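Local coordinates for cytochrome C-type biogenesis protein ccmF (Thermus thermophilus, PDB 6ZMQ) that acts as a membrane-embedded haem lyase of cytochrome c maturation, binding haem b among its transmembrane helices and probably handling haem for attachment to apocytochrome c, at residues A[133-137]-A[213-219]; A[183-189]-A[240-244]; A[358-363]-A[424-430]. One frame throughout, in Å; residues are numbered along the deposited sequence.

How the contacts relate
Each of the three contacts is partly buried and none touches another, yet their chemistry follows their place in this helical membrane protein. Contact 2 is the more central, its centre about 11 Å from that of the chain, and joins two helices by aromatic rings and methionines. Contacts 1 and 3 are peripheral, about 29 and 30 Å out, where loops meet helix starts: a salt-bridge network in contact 1, and in contact 3 hydrogen bonds to backbone atoms with a cation-pi pair. Helices 185-213 and 224-247 pack together in contact 2, while contact 1 uses the loop between them. Contact 3 belongs to the CcmF C-terminal family region, the others to the cytochrome c assembly region.

Contact 1: residues A[133-137]-A[213-219]; sequences LDPWR and TRRYQTW
The guanidinium of Arg137 has the methyl CG2 of Thr218 over one face and Leu133 CD1 over the opposite face, so the group is held between a methyl of each segment; CA of Trp219 lies at its edge. The guanidinium of Arg215 meets CD of Arg137 and CE3 of Trp136 at its edge, and CG2 of Thr213, two residues earlier, lies over one face. Carboxylate and guanidinium planes of Asp134 and Arg215 stand nearly perpendicular, 89° apart, so this is no coplanar pairing; OD1 meets NH1 in a salt bridge whose hydrogen bond is weak, 122° at the hydrogen, and whose short length is doubtful. OD2 bridges to NH1 of Arg137 at 3.1 Å. This three-residue salt-bridge network ties the start of helix 135-157 to the loop that follows helix 185-213. Asp134 stands at the N-cap position, but its carboxylate is turned to the arginines and makes no capping bond. NH1 of Arg137 lies 3.6 Å from NH1 of Arg215, a closeness the shared carboxylate probably offsets. Glu222 pairs with NH2 of Arg137 and supplies a second negative charge. Nearer the backbone, CB of Arg137 rests 3.4 Å from OG1 of Thr213, a hydroxyl bonded to Ala209 O.

Contact 2: residues A[183-189]-A[240-244]; sequences HWMMAVH and AGMWW
Met185 and Trp244 slide past each other in opposite directions, which lays CB of the methionine over the face of the indole. This CH-pi contact measures 4.3 Å from CB to the centroid of the five-membered ring. Beyond it the chain bends at chi2, and the sulfur turns to Trp243, where SD meets CE3 at 3.5 Å. It comes to that ring at the edge, a Met-aromatic contact, and also touches CB of Ala240. The next residue, Met186, crosses Trp244 obliquely: its CB and CG press on the far end of the six-membered ring, with CG 3.6 Å from CH2, and its backbone N lies over the same face as CB of Met185.

Helices 185-213 and 224-247 run antiparallel here, with short segment axes 10.7 Å apart and 162° between their directions; a cluster of His183, His189, Trp243 and Trp244 links them, His183 joining from the loop just ahead of the first helix. Trp244 sends its edge toward the face of His189 in an offset edge-to-face pair with planes at 60°. With CG of His189 anti to its backbone N (chi1 -179°), the imidazole reaches across to the other helix, and CD2 settles 3.5 Å from CA of Gly241. His183 crosses Trp243 at about a right angle; its NE2 stands at the edge of that indole, 3.4 Å from CH2. Trp631 meets Trp243 edge-to-face, extending the aromatic surroundings, while Val188 touches a bound phosphatidylethanolamine.

Contact 3: residues A[358-363]-A[424-430]; sequences HPLSRE and PLLPWRR
Pro424 meets Arg362 through its carbonyl oxygen, which accepts NH2 at 3.1 Å; the proline itself touches the bound haem. At Leu426 the methyl CD1 packs against the carbonyl oxygens of Leu360 and Ser361. Here the type I turn His358-Ser361 and the first residues of helix 362-384 meet the loop after helix 402-422: Pro427 O accepts the backbone N of Arg362, in the helix's first turn, at 3.2 Å, with the donor above the carbonyl plane rather than on a lone pair.

Trp428 then offers one face of its indole to the same arginine. CD of Arg362 stands 3.6 Å from the centroid of the six-membered ring, a CH-pi contact, while its CZ lies over the five-membered ring in a cation-pi pair. The guanidinium is tipped 71° to the indole rather than stacked on it. An extended start (CG anti to N, chi1 -180°) and a bend at chi3 carry the arginine over this face. At the edge of the indole sits OE1 of Glu363, whose syn lone pair takes the backbone N of Arg429 at 2.6 Å in a nearly straight bond, 167° at the hydrogen. Arg429 also runs its side chain past CB of His358. Finally, Arg430 N comes close to OG of Ser361, at a separation too short to trust in detail, and its NH2 makes a weak bond, uncertainly placed, to Leu360 O.

Glu363 OE2 pairs with Arg284 of helix 266-284, so this one carboxylate grips both a loop amide and a second helix; the nearby positive charges probably favour its ionised form.

Contact 1: residues A[133-137]-A[213-219]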
loop_
_atom_site.group_PDB
_atom_site.type_symbol
_atom_site.label_atom_id
_atom_site.label_comp_id
_atom_site.label_asym_id
_atom_site.label_seq_id
_atom_site.Cartn_x
_atom_site.Cartn_y
_atom_site.Cartn_z
ATOM N N LEU A 133 10.529 27.273 -3.697
ATOM C CA LEU A 133 11.335 27.045 -2.505
ATOM C C LEU A 133 12.660 27.797 -2.568
ATOM O O LEU A 133 13.290 27.892 -3.628
ATOM C CB LEU A 133 11.542 25.538 -2.301
ATOM C CG LEU A 133 12.238 25.060 -1.034
ATOM C CD1 LEU A 133 11.198 25.048 0.035
ATOM C CD2 LEU A 133 12.743 23.642 -1.230
ATOM N N ASP A 134 13.057 28.330 -1.408
ATOM C CA ASP A 134 14.260 29.140 -1.258
ATOM C C ASP A 134 15.518 28.288 -1.476
ATOM O O ASP A 134 15.510 27.095 -1.160
ATOM C CB ASP A 134 14.214 29.816 0.130
ATOM C CG ASP A 134 14.095 28.829 1.280
ATOM O OD1 ASP A 134 15.080 28.124 1.586
ATOM O OD2 ASP A 134 13.006 28.755 1.893
ATOM N N PRO A 135 16.602 28.867 -2.035
ATOM C CA PRO A 135 17.608 28.042 -2.747
ATOM C C PRO A 135 18.468 27.090 -1.910
ATOM O O PRO A 135 18.999 26.133 -2.493
ATOM C CB PRO A 135 18.479 29.101 -3.442
ATOM C CG PRO A 135 17.571 30.285 -3.580
ATOM C CD PRO A 135 16.868 30.301 -2.267
ATOM N N TRP A 136 18.647 27.322 -0.600
ATOM C CA TRP A 136 19.471 26.423 0.215
ATOM C C TRP A 136 18.847 25.033 0.327
ATOM O O TRP A 136 19.460 24.017 -0.055
ATOM C CB TRP A 136 19.685 27.006 1.619
ATOM C CG TRP A 136 20.569 28.233 1.721
ATOM C CD1 TRP A 136 21.843 28.282 2.215
ATOM C CD2 TRP A 136 20.221 29.586 1.391
ATOM N NE1 TRP A 136 22.319 29.569 2.179
ATOM C CE2 TRP A 136 21.343 30.388 1.679
ATOM C CE3 TRP A 136 19.073 30.194 0.869
ATOM C CZ2 TRP A 136 21.350 31.763 1.463
ATOM C CZ3 TRP A 136 19.088 31.557 0.644
ATOM C CH2 TRP A 136 20.221 32.327 0.937
ATOM N N ARG A 137 17.593 24.966 0.754
ATOM C CA ARG A 137 16.987 23.652 0.787
ATOM C C ARG A 137 16.390 23.247 -0.553
ATOM O O ARG A 137 16.048 22.079 -0.715
ATOM C CB ARG A 137 15.957 23.531 1.912
ATOM C CG ARG A 137 14.677 24.310 1.933
ATOM C CD ARG A 137 14.366 24.492 3.415
ATOM N NE ARG A 137 12.996 24.117 3.759
ATOM C CZ ARG A 137 11.926 24.882 3.594
ATOM N NH1 ARG A 137 12.049 26.120 3.134
ATOM N NH2 ARG A 137 10.733 24.417 3.934
ATOM N N THR A 213 18.866 22.831 6.911
ATOM C CA THR A 213 18.730 24.246 6.590
ATOM C C THR A 213 18.243 25.016 7.818
ATOM O O THR A 213 18.196 26.254 7.811
ATOM C CB THR A 213 17.805 24.379 5.362
ATOM O OG1 THR A 213 18.272 23.457 4.374
ATOM C CG2 THR A 213 17.916 25.732 4.674
ATOM N N ARG A 214 17.919 24.274 8.886
ATOM C CA ARG A 214 17.567 24.765 10.222
ATOM C C ARG A 214 16.275 25.579 10.221
ATOM O O ARG A 214 16.058 26.424 11.094
ATOM C CB ARG A 214 18.717 25.540 10.886
ATOM C CG ARG A 214 19.957 24.685 11.097
ATOM C CD ARG A 214 21.205 25.320 10.509
ATOM N NE ARG A 214 22.288 24.347 10.408
ATOM C CZ ARG A 214 23.316 24.454 9.573
ATOM N NH1 ARG A 214 23.424 25.514 8.785
ATOM N NH2 ARG A 214 24.251 23.515 9.544
ATOM N N ARG A 215 15.403 25.292 9.254
ATOM C CA ARG A 215 14.033 25.799 9.182
ATOM C C ARG A 215 13.108 24.599 9.380
ATOM O O ARG A 215 12.801 23.881 8.423
ATOM C CB ARG A 215 13.795 26.509 7.850
ATOM C CG ARG A 215 14.645 27.758 7.685
ATOM C CD ARG A 215 14.215 28.627 6.507
ATOM N NE ARG A 215 15.388 29.148 5.805
ATOM C CZ ARG A 215 15.825 28.689 4.639
ATOM N NH1 ARG A 215 15.191 27.692 4.049
ATOM N NH2 ARG A 215 16.898 29.220 4.066
ATOM N N TYR A 216 12.629 24.406 10.616
ATOM C CA TYR A 216 12.141 23.110 11.079
ATOM C C TYR A 216 10.632 22.945 11.035
ATOM O O TYR A 216 10.147 21.833 11.273
ATOM C CB TYR A 216 12.580 22.855 12.529
ATOM C CG TYR A 216 14.056 22.967 12.772
ATOM C CD1 TYR A 216 14.925 21.969 12.352
ATOM C CD2 TYR A 216 14.582 24.065 13.450
ATOM C CE1 TYR A 216 16.283 22.073 12.573
ATOM C CE2 TYR A 216 15.936 24.178 13.682
ATOM C CZ TYR A 216 16.778 23.180 13.244
ATOM O OH TYR A 216 18.126 23.290 13.480
ATOM N N GLN A 217 9.877 24.007 10.784
ATOM C CA GLN A 217 8.429 23.898 10.786
ATOM C C GLN A 217 7.819 24.057 9.401
ATOM O O GLN A 217 6.857 23.350 9.078
ATOM C CB GLN A 217 7.834 24.924 11.770
ATOM C CG GLN A 217 6.511 25.587 11.398
ATOM C CD GLN A 217 5.344 24.632 11.551
ATOM O OE1 GLN A 217 5.430 23.662 12.294
ATOM N NE2 GLN A 217 4.259 24.888 10.826
ATOM N N THR A 218 8.425 24.888 8.547
ATOM C CA THR A 218 7.852 25.262 7.259
ATOM C C THR A 218 7.805 24.116 6.256
ATOM O O THR A 218 7.035 24.189 5.294
ATOM C CB THR A 218 8.643 26.427 6.651
ATOM O OG1 THR A 218 8.017 26.845 5.431
ATOM C CG2 THR A 218 10.089 26.019 6.367
ATOM N N TRP A 219 8.598 23.063 6.469
ATOM C CA TRP A 219 8.782 22.001 5.484
ATOM C C TRP A 219 7.553 21.127 5.257
ATOM O O TRP A 219 7.412 20.591 4.154
ATOM C CB TRP A 219 9.948 21.106 5.908
ATOM C CG TRP A 219 9.621 20.259 7.099
ATOM C CD1 TRP A 219 9.604 20.660 8.399
ATOM C CD2 TRP A 219 9.253 18.869 7.102
ATOM N NE1 TRP A 219 9.246 19.614 9.211
ATOM C CE2 TRP A 219 9.023 18.505 8.437
ATOM C CE3 TRP A 219 9.089 17.901 6.104
ATOM C CZ2 TRP A 219 8.655 17.211 8.806
ATOM C CZ3 TRP A 219 8.714 16.616 6.473
ATOM C CH2 TRP A 219 8.508 16.285 7.813
#

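Contact 2: residues A[183-189]-A[240-244]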
loop_
_atom_site.group_PDB
_atom_site.type_symbol
_atom_site.label_atom_id
_atom_site.label_comp_id
_atom_site.label_asym_id
_atom_site.label_seq_id
_atom_site.Cartn_x
_atom_site.Cartn_y
_atom_site.Cartn_z
ATOM N N HIS A 183 -4.867 -12.402 -13.487
ATOM C CA HIS A 183 -5.617 -11.267 -12.961
ATOM C C HIS A 183 -4.803 -9.995 -13.141
ATOM O O HIS A 183 -3.573 -10.021 -13.205
ATOM C CB HIS A 183 -5.991 -11.442 -11.484
ATOM C CG HIS A 183 -7.071 -10.510 -11.009
ATOM N ND1 HIS A 183 -8.398 -10.665 -11.351
ATOM C CD2 HIS A 183 -7.018 -9.420 -10.206
ATOM C CE1 HIS A 183 -9.113 -9.710 -10.783
ATOM N NE2 HIS A 183 -8.299 -8.939 -10.085
ATOM N N TRP A 184 -5.529 -8.880 -13.221
ATOM C CA TRP A 184 -5.002 -7.560 -13.524
ATOM C C TRP A 184 -4.410 -6.842 -12.314
ATOM O O TRP A 184 -3.615 -5.913 -12.506
ATOM C CB TRP A 184 -6.108 -6.701 -14.172
ATOM C CG TRP A 184 -7.565 -6.966 -13.726
ATOM C CD1 TRP A 184 -8.394 -7.991 -14.128
ATOM C CD2 TRP A 184 -8.339 -6.172 -12.819
ATOM N NE1 TRP A 184 -9.616 -7.882 -13.512
ATOM C CE2 TRP A 184 -9.612 -6.773 -12.709
ATOM C CE3 TRP A 184 -8.079 -5.013 -12.085
ATOM C CZ2 TRP A 184 -10.619 -6.251 -11.897
ATOM C CZ3 TRP A 184 -9.083 -4.497 -11.279
ATOM C CH2 TRP A 184 -10.334 -5.117 -11.190
ATOM N N MET A 185 -4.776 -7.236 -11.087
ATOM C CA MET A 185 -4.256 -6.550 -9.903
ATOM C C MET A 185 -2.775 -6.857 -9.683
ATOM O O MET A 185 -2.047 -6.022 -9.143
ATOM C CB MET A 185 -5.100 -6.876 -8.666
ATOM C CG MET A 185 -4.843 -5.962 -7.445
ATOM S SD MET A 185 -6.345 -5.559 -6.538
ATOM C CE MET A 185 -7.153 -4.517 -7.753
ATOM N N MET A 186 -2.278 -7.994 -10.202
ATOM C CA MET A 186 -0.829 -8.241 -10.236
ATOM C C MET A 186 -0.089 -7.265 -11.153
ATOM O O MET A 186 1.140 -7.139 -11.061
ATOM C CB MET A 186 -0.554 -9.704 -10.625
ATOM C CG MET A 186 0.774 -10.258 -10.053
ATOM S SD MET A 186 1.410 -11.829 -10.674
ATOM C CE MET A 186 0.365 -12.968 -9.759
ATOM N N ALA A 187 -0.813 -6.566 -12.021
ATOM C CA ALA A 187 -0.350 -5.342 -12.654
ATOM C C ALA A 187 -0.454 -4.121 -11.742
ATOM O O ALA A 187 0.518 -3.366 -11.622
ATOM C CB ALA A 187 -1.172 -5.088 -13.914
ATOM N N VAL A 188 -1.598 -3.905 -11.083
ATOM C CA VAL A 188 -1.861 -2.591 -10.499
ATOM C C VAL A 188 -1.561 -2.498 -8.999
ATOM O O VAL A 188 -1.369 -1.383 -8.493
ATOM C CB VAL A 188 -3.303 -2.114 -10.805
ATOM C CG1 VAL A 188 -3.620 -2.313 -12.297
ATOM C CG2 VAL A 188 -4.330 -2.807 -9.934
ATOM N N HIS A 189 -1.501 -3.619 -8.283
ATOM C CA HIS A 189 -0.957 -3.602 -6.924
ATOM C C HIS A 189 0.536 -3.243 -6.828
ATOM O O HIS A 189 0.909 -2.647 -5.801
ATOM C CB HIS A 189 -1.282 -4.945 -6.246
ATOM C CG HIS A 189 -0.819 -5.073 -4.833
ATOM N ND1 HIS A 189 0.465 -5.441 -4.491
ATOM C CD2 HIS A 189 -1.489 -4.923 -3.671
ATOM C CE1 HIS A 189 0.565 -5.503 -3.175
ATOM N NE2 HIS A 189 -0.609 -5.193 -2.655
ATOM N N ALA A 240 -6.330 -3.097 -1.548
ATOM C CA ALA A 240 -6.387 -3.846 -2.797
ATOM C C ALA A 240 -5.691 -5.200 -2.681
ATOM O O ALA A 240 -6.180 -6.196 -3.228
ATOM C CB ALA A 240 -5.769 -3.009 -3.919
ATOM N N GLY A 241 -4.559 -5.254 -1.966
ATOM C CA GLY A 241 -3.903 -6.527 -1.695
ATOM C C GLY A 241 -4.731 -7.452 -0.825
ATOM O O GLY A 241 -4.744 -8.670 -1.043
ATOM N N MET A 242 -5.451 -6.879 0.151
ATOM C CA MET A 242 -6.429 -7.628 0.943
ATOM C C MET A 242 -7.531 -8.251 0.085
ATOM O O MET A 242 -7.812 -9.457 0.210
ATOM C CB MET A 242 -7.071 -6.709 1.982
ATOM C CG MET A 242 -6.476 -6.705 3.374
ATOM S SD MET A 242 -7.225 -5.327 4.259
ATOM C CE MET A 242 -7.648 -6.093 5.814
ATOM N N TRP A 243 -8.143 -7.437 -0.795
ATOM C CA TRP A 243 -9.230 -7.904 -1.661
ATOM C C TRP A 243 -8.748 -8.978 -2.622
ATOM O O TRP A 243 -9.458 -9.962 -2.879
ATOM C CB TRP A 243 -9.830 -6.734 -2.456
ATOM C CG TRP A 243 -10.762 -7.187 -3.577
ATOM C CD1 TRP A 243 -12.089 -7.479 -3.461
ATOM C CD2 TRP A 243 -10.424 -7.419 -4.958
ATOM N NE1 TRP A 243 -12.598 -7.876 -4.675
ATOM C CE2 TRP A 243 -11.596 -7.852 -5.608
ATOM C CE3 TRP A 243 -9.242 -7.319 -5.701
ATOM C CZ2 TRP A 243 -11.627 -8.168 -6.968
ATOM C CZ3 TRP A 243 -9.276 -7.635 -7.055
ATOM C CH2 TRP A 243 -10.459 -8.054 -7.672
ATOM N N TRP A 244 -7.542 -8.797 -3.153
ATOM C CA TRP A 244 -7.009 -9.719 -4.142
ATOM C C TRP A 244 -6.625 -11.049 -3.502
ATOM O O TRP A 244 -6.896 -12.114 -4.072
ATOM C CB TRP A 244 -5.835 -9.030 -4.837
ATOM C CG TRP A 244 -5.010 -9.839 -5.763
ATOM C CD1 TRP A 244 -5.396 -10.902 -6.530
ATOM C CD2 TRP A 244 -3.636 -9.625 -6.049
ATOM N NE1 TRP A 244 -4.340 -11.380 -7.248
ATOM C CE2 TRP A 244 -3.244 -10.607 -6.976
ATOM C CE3 TRP A 244 -2.690 -8.699 -5.603
ATOM C CZ2 TRP A 244 -1.952 -10.687 -7.462
ATOM C CZ3 TRP A 244 -1.422 -8.766 -6.102
ATOM C CH2 TRP A 244 -1.051 -9.769 -6.997
#

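Contact 3: residues A[358-363]-A[424-430]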
loop_
_atom_site.group_PDB
_atom_site.type_symbol
_atom_site.label_atom_id
_atom_site.label_comp_id
_atom_site.label_asym_id
_atom_site.label_seq_id
_atom_site.Cartn_x
_atom_site.Cartn_y
_atom_site.Cartn_z
ATOM N N HIS A 358 -1.254 21.177 27.708
ATOM C CA HIS A 358 -0.920 20.122 26.744
ATOM C C HIS A 358 -1.417 18.635 26.881
ATOM O O HIS A 358 -1.661 18.040 25.833
ATOM C CB HIS A 358 0.617 20.093 26.582
ATOM C CG HIS A 358 1.328 19.218 27.568
ATOM N ND1 HIS A 358 1.278 19.437 28.928
ATOM C CD2 HIS A 358 2.100 18.118 27.393
ATOM C CE1 HIS A 358 1.983 18.509 29.548
ATOM N NE2 HIS A 358 2.494 17.698 28.640
ATOM N N PRO A 359 -1.571 18.027 28.082
ATOM C CA PRO A 359 -1.509 16.550 28.112
ATOM C C PRO A 359 -2.758 15.829 27.614
ATOM O O PRO A 359 -2.638 14.733 27.054
ATOM C CB PRO A 359 -1.238 16.242 29.589
ATOM C CG PRO A 359 -1.913 17.317 30.313
ATOM C CD PRO A 359 -1.922 18.534 29.431
ATOM N N LEU A 360 -3.951 16.402 27.788
ATOM C CA LEU A 360 -5.186 15.670 27.541
ATOM C C LEU A 360 -5.925 16.271 26.354
ATOM O O LEU A 360 -7.156 16.202 26.268
ATOM C CB LEU A 360 -6.074 15.674 28.786
ATOM C CG LEU A 360 -7.080 14.532 28.937
ATOM C CD1 LEU A 360 -6.410 13.376 29.667
ATOM C CD2 LEU A 360 -8.344 14.971 29.660
ATOM N N SER A 361 -5.172 16.851 25.433
ATOM C CA SER A 361 -5.713 17.708 24.394
ATOM C C SER A 361 -5.934 16.907 23.114
ATOM O O SER A 361 -5.758 15.686 23.084
ATOM C CB SER A 361 -4.761 18.876 24.191
ATOM O OG SER A 361 -4.583 19.555 25.420
ATOM N N ARG A 362 -6.309 17.598 22.032
ATOM C CA ARG A 362 -6.375 16.948 20.726
ATOM C C ARG A 362 -4.968 16.610 20.227
ATOM O O ARG A 362 -4.766 15.586 19.566
ATOM C CB ARG A 362 -7.144 17.840 19.739
ATOM C CG ARG A 362 -7.294 17.265 18.326
ATOM C CD ARG A 362 -7.874 18.244 17.299
ATOM N NE ARG A 362 -9.272 18.598 17.529
ATOM C CZ ARG A 362 -9.870 19.638 16.960
ATOM N NH1 ARG A 362 -9.194 20.415 16.122
ATOM N NH2 ARG A 362 -11.144 19.896 17.214
ATOM N N GLU A 363 -3.973 17.437 20.585
ATOM C CA GLU A 363 -2.569 17.122 20.312
ATOM C C GLU A 363 -2.103 15.891 21.077
ATOM O O GLU A 363 -1.353 15.067 20.540
ATOM C CB GLU A 363 -1.674 18.304 20.688
ATOM C CG GLU A 363 -1.896 19.553 19.895
ATOM C CD GLU A 363 -2.489 20.660 20.750
ATOM O OE1 GLU A 363 -3.581 20.435 21.315
ATOM O OE2 GLU A 363 -1.888 21.750 20.840
ATOM N N PRO A 424 -10.666 14.239 17.967
ATOM C CA PRO A 424 -11.195 15.484 17.378
ATOM C C PRO A 424 -12.325 16.178 18.145
ATOM O O PRO A 424 -12.679 17.313 17.809
ATOM C CB PRO A 424 -11.687 15.015 15.997
ATOM C CG PRO A 424 -11.611 13.479 16.059
ATOM C CD PRO A 424 -10.425 13.259 16.901
ATOM N N LEU A 425 -12.883 15.542 19.176
ATOM C CA LEU A 425 -13.868 16.165 20.051
ATOM C C LEU A 425 -13.229 16.851 21.245
ATOM O O LEU A 425 -13.945 17.306 22.145
ATOM C CB LEU A 425 -14.876 15.125 20.544
ATOM C CG LEU A 425 -16.052 14.762 19.643
ATOM C CD1 LEU A 425 -17.066 13.951 20.431
ATOM C CD2 LEU A 425 -16.713 16.031 19.124
ATOM N N LEU A 426 -11.902 16.947 21.264
ATOM C CA LEU A 426 -11.120 17.658 22.250
ATOM C C LEU A 426 -10.623 18.979 21.674
ATOM O O LEU A 426 -10.305 19.065 20.481
ATOM C CB LEU A 426 -9.913 16.823 22.703
ATOM C CG LEU A 426 -10.186 15.529 23.476
ATOM C CD1 LEU A 426 -8.898 14.772 23.732
ATOM C CD2 LEU A 426 -10.876 15.836 24.793
ATOM N N PRO A 427 -10.562 20.028 22.483
ATOM C CA PRO A 427 -9.977 21.287 22.021
ATOM C C PRO A 427 -8.455 21.239 22.041
ATOM O O PRO A 427 -7.837 20.382 22.674
ATOM C CB PRO A 427 -10.517 22.307 23.030
ATOM C CG PRO A 427 -10.618 21.512 24.285
ATOM C CD PRO A 427 -11.142 20.169 23.833
ATOM N N TRP A 428 -7.859 22.179 21.309
ATOM C CA TRP A 428 -6.407 22.270 21.217
ATOM C C TRP A 428 -5.800 22.796 22.520
ATOM O O TRP A 428 -6.336 23.732 23.126
ATOM C CB TRP A 428 -6.010 23.204 20.076
ATOM C CG TRP A 428 -6.309 22.786 18.640
ATOM C CD1 TRP A 428 -7.153 23.417 17.771
ATOM C CD2 TRP A 428 -5.704 21.717 17.893
ATOM N NE1 TRP A 428 -7.138 22.787 16.547
ATOM C CE2 TRP A 428 -6.258 21.741 16.596
ATOM C CE3 TRP A 428 -4.773 20.730 18.201
ATOM C CZ2 TRP A 428 -5.901 20.818 15.610
ATOM C CZ3 TRP A 428 -4.416 19.811 17.217
ATOM C CH2 TRP A 428 -4.976 19.867 15.939
ATOM N N ARG A 429 -4.663 22.188 22.910
ATOM C CA ARG A 429 -3.796 22.471 24.083
ATOM C C ARG A 429 -4.555 22.833 25.366
ATOM O O ARG A 429 -4.434 23.931 25.910
ATOM C CB ARG A 429 -2.715 23.522 23.798
ATOM C CG ARG A 429 -1.459 23.187 24.643
ATOM C CD ARG A 429 -0.089 23.534 24.082
ATOM N NE ARG A 429 0.903 23.390 25.153
ATOM C CZ ARG A 429 2.161 23.820 25.107
ATOM N NH1 ARG A 429 2.616 24.452 24.036
ATOM N NH2 ARG A 429 2.963 23.620 26.145
ATOM N N ARG A 430 -5.340 21.878 25.846
ATOM C CA ARG A 430 -6.080 22.036 27.091
ATOM C C ARG A 430 -5.292 21.446 28.262
ATOM O O ARG A 430 -4.562 20.462 28.106
ATOM C CB ARG A 430 -7.431 21.341 26.961
ATOM C CG ARG A 430 -8.427 21.533 28.086
ATOM C CD ARG A 430 -9.714 20.760 27.833
ATOM N NE ARG A 430 -9.562 19.348 28.198
ATOM C CZ ARG A 430 -9.235 18.359 27.363
ATOM N NH1 ARG A 430 -9.062 18.581 26.067
ATOM N NH2 ARG A 430 -9.106 17.125 27.826
#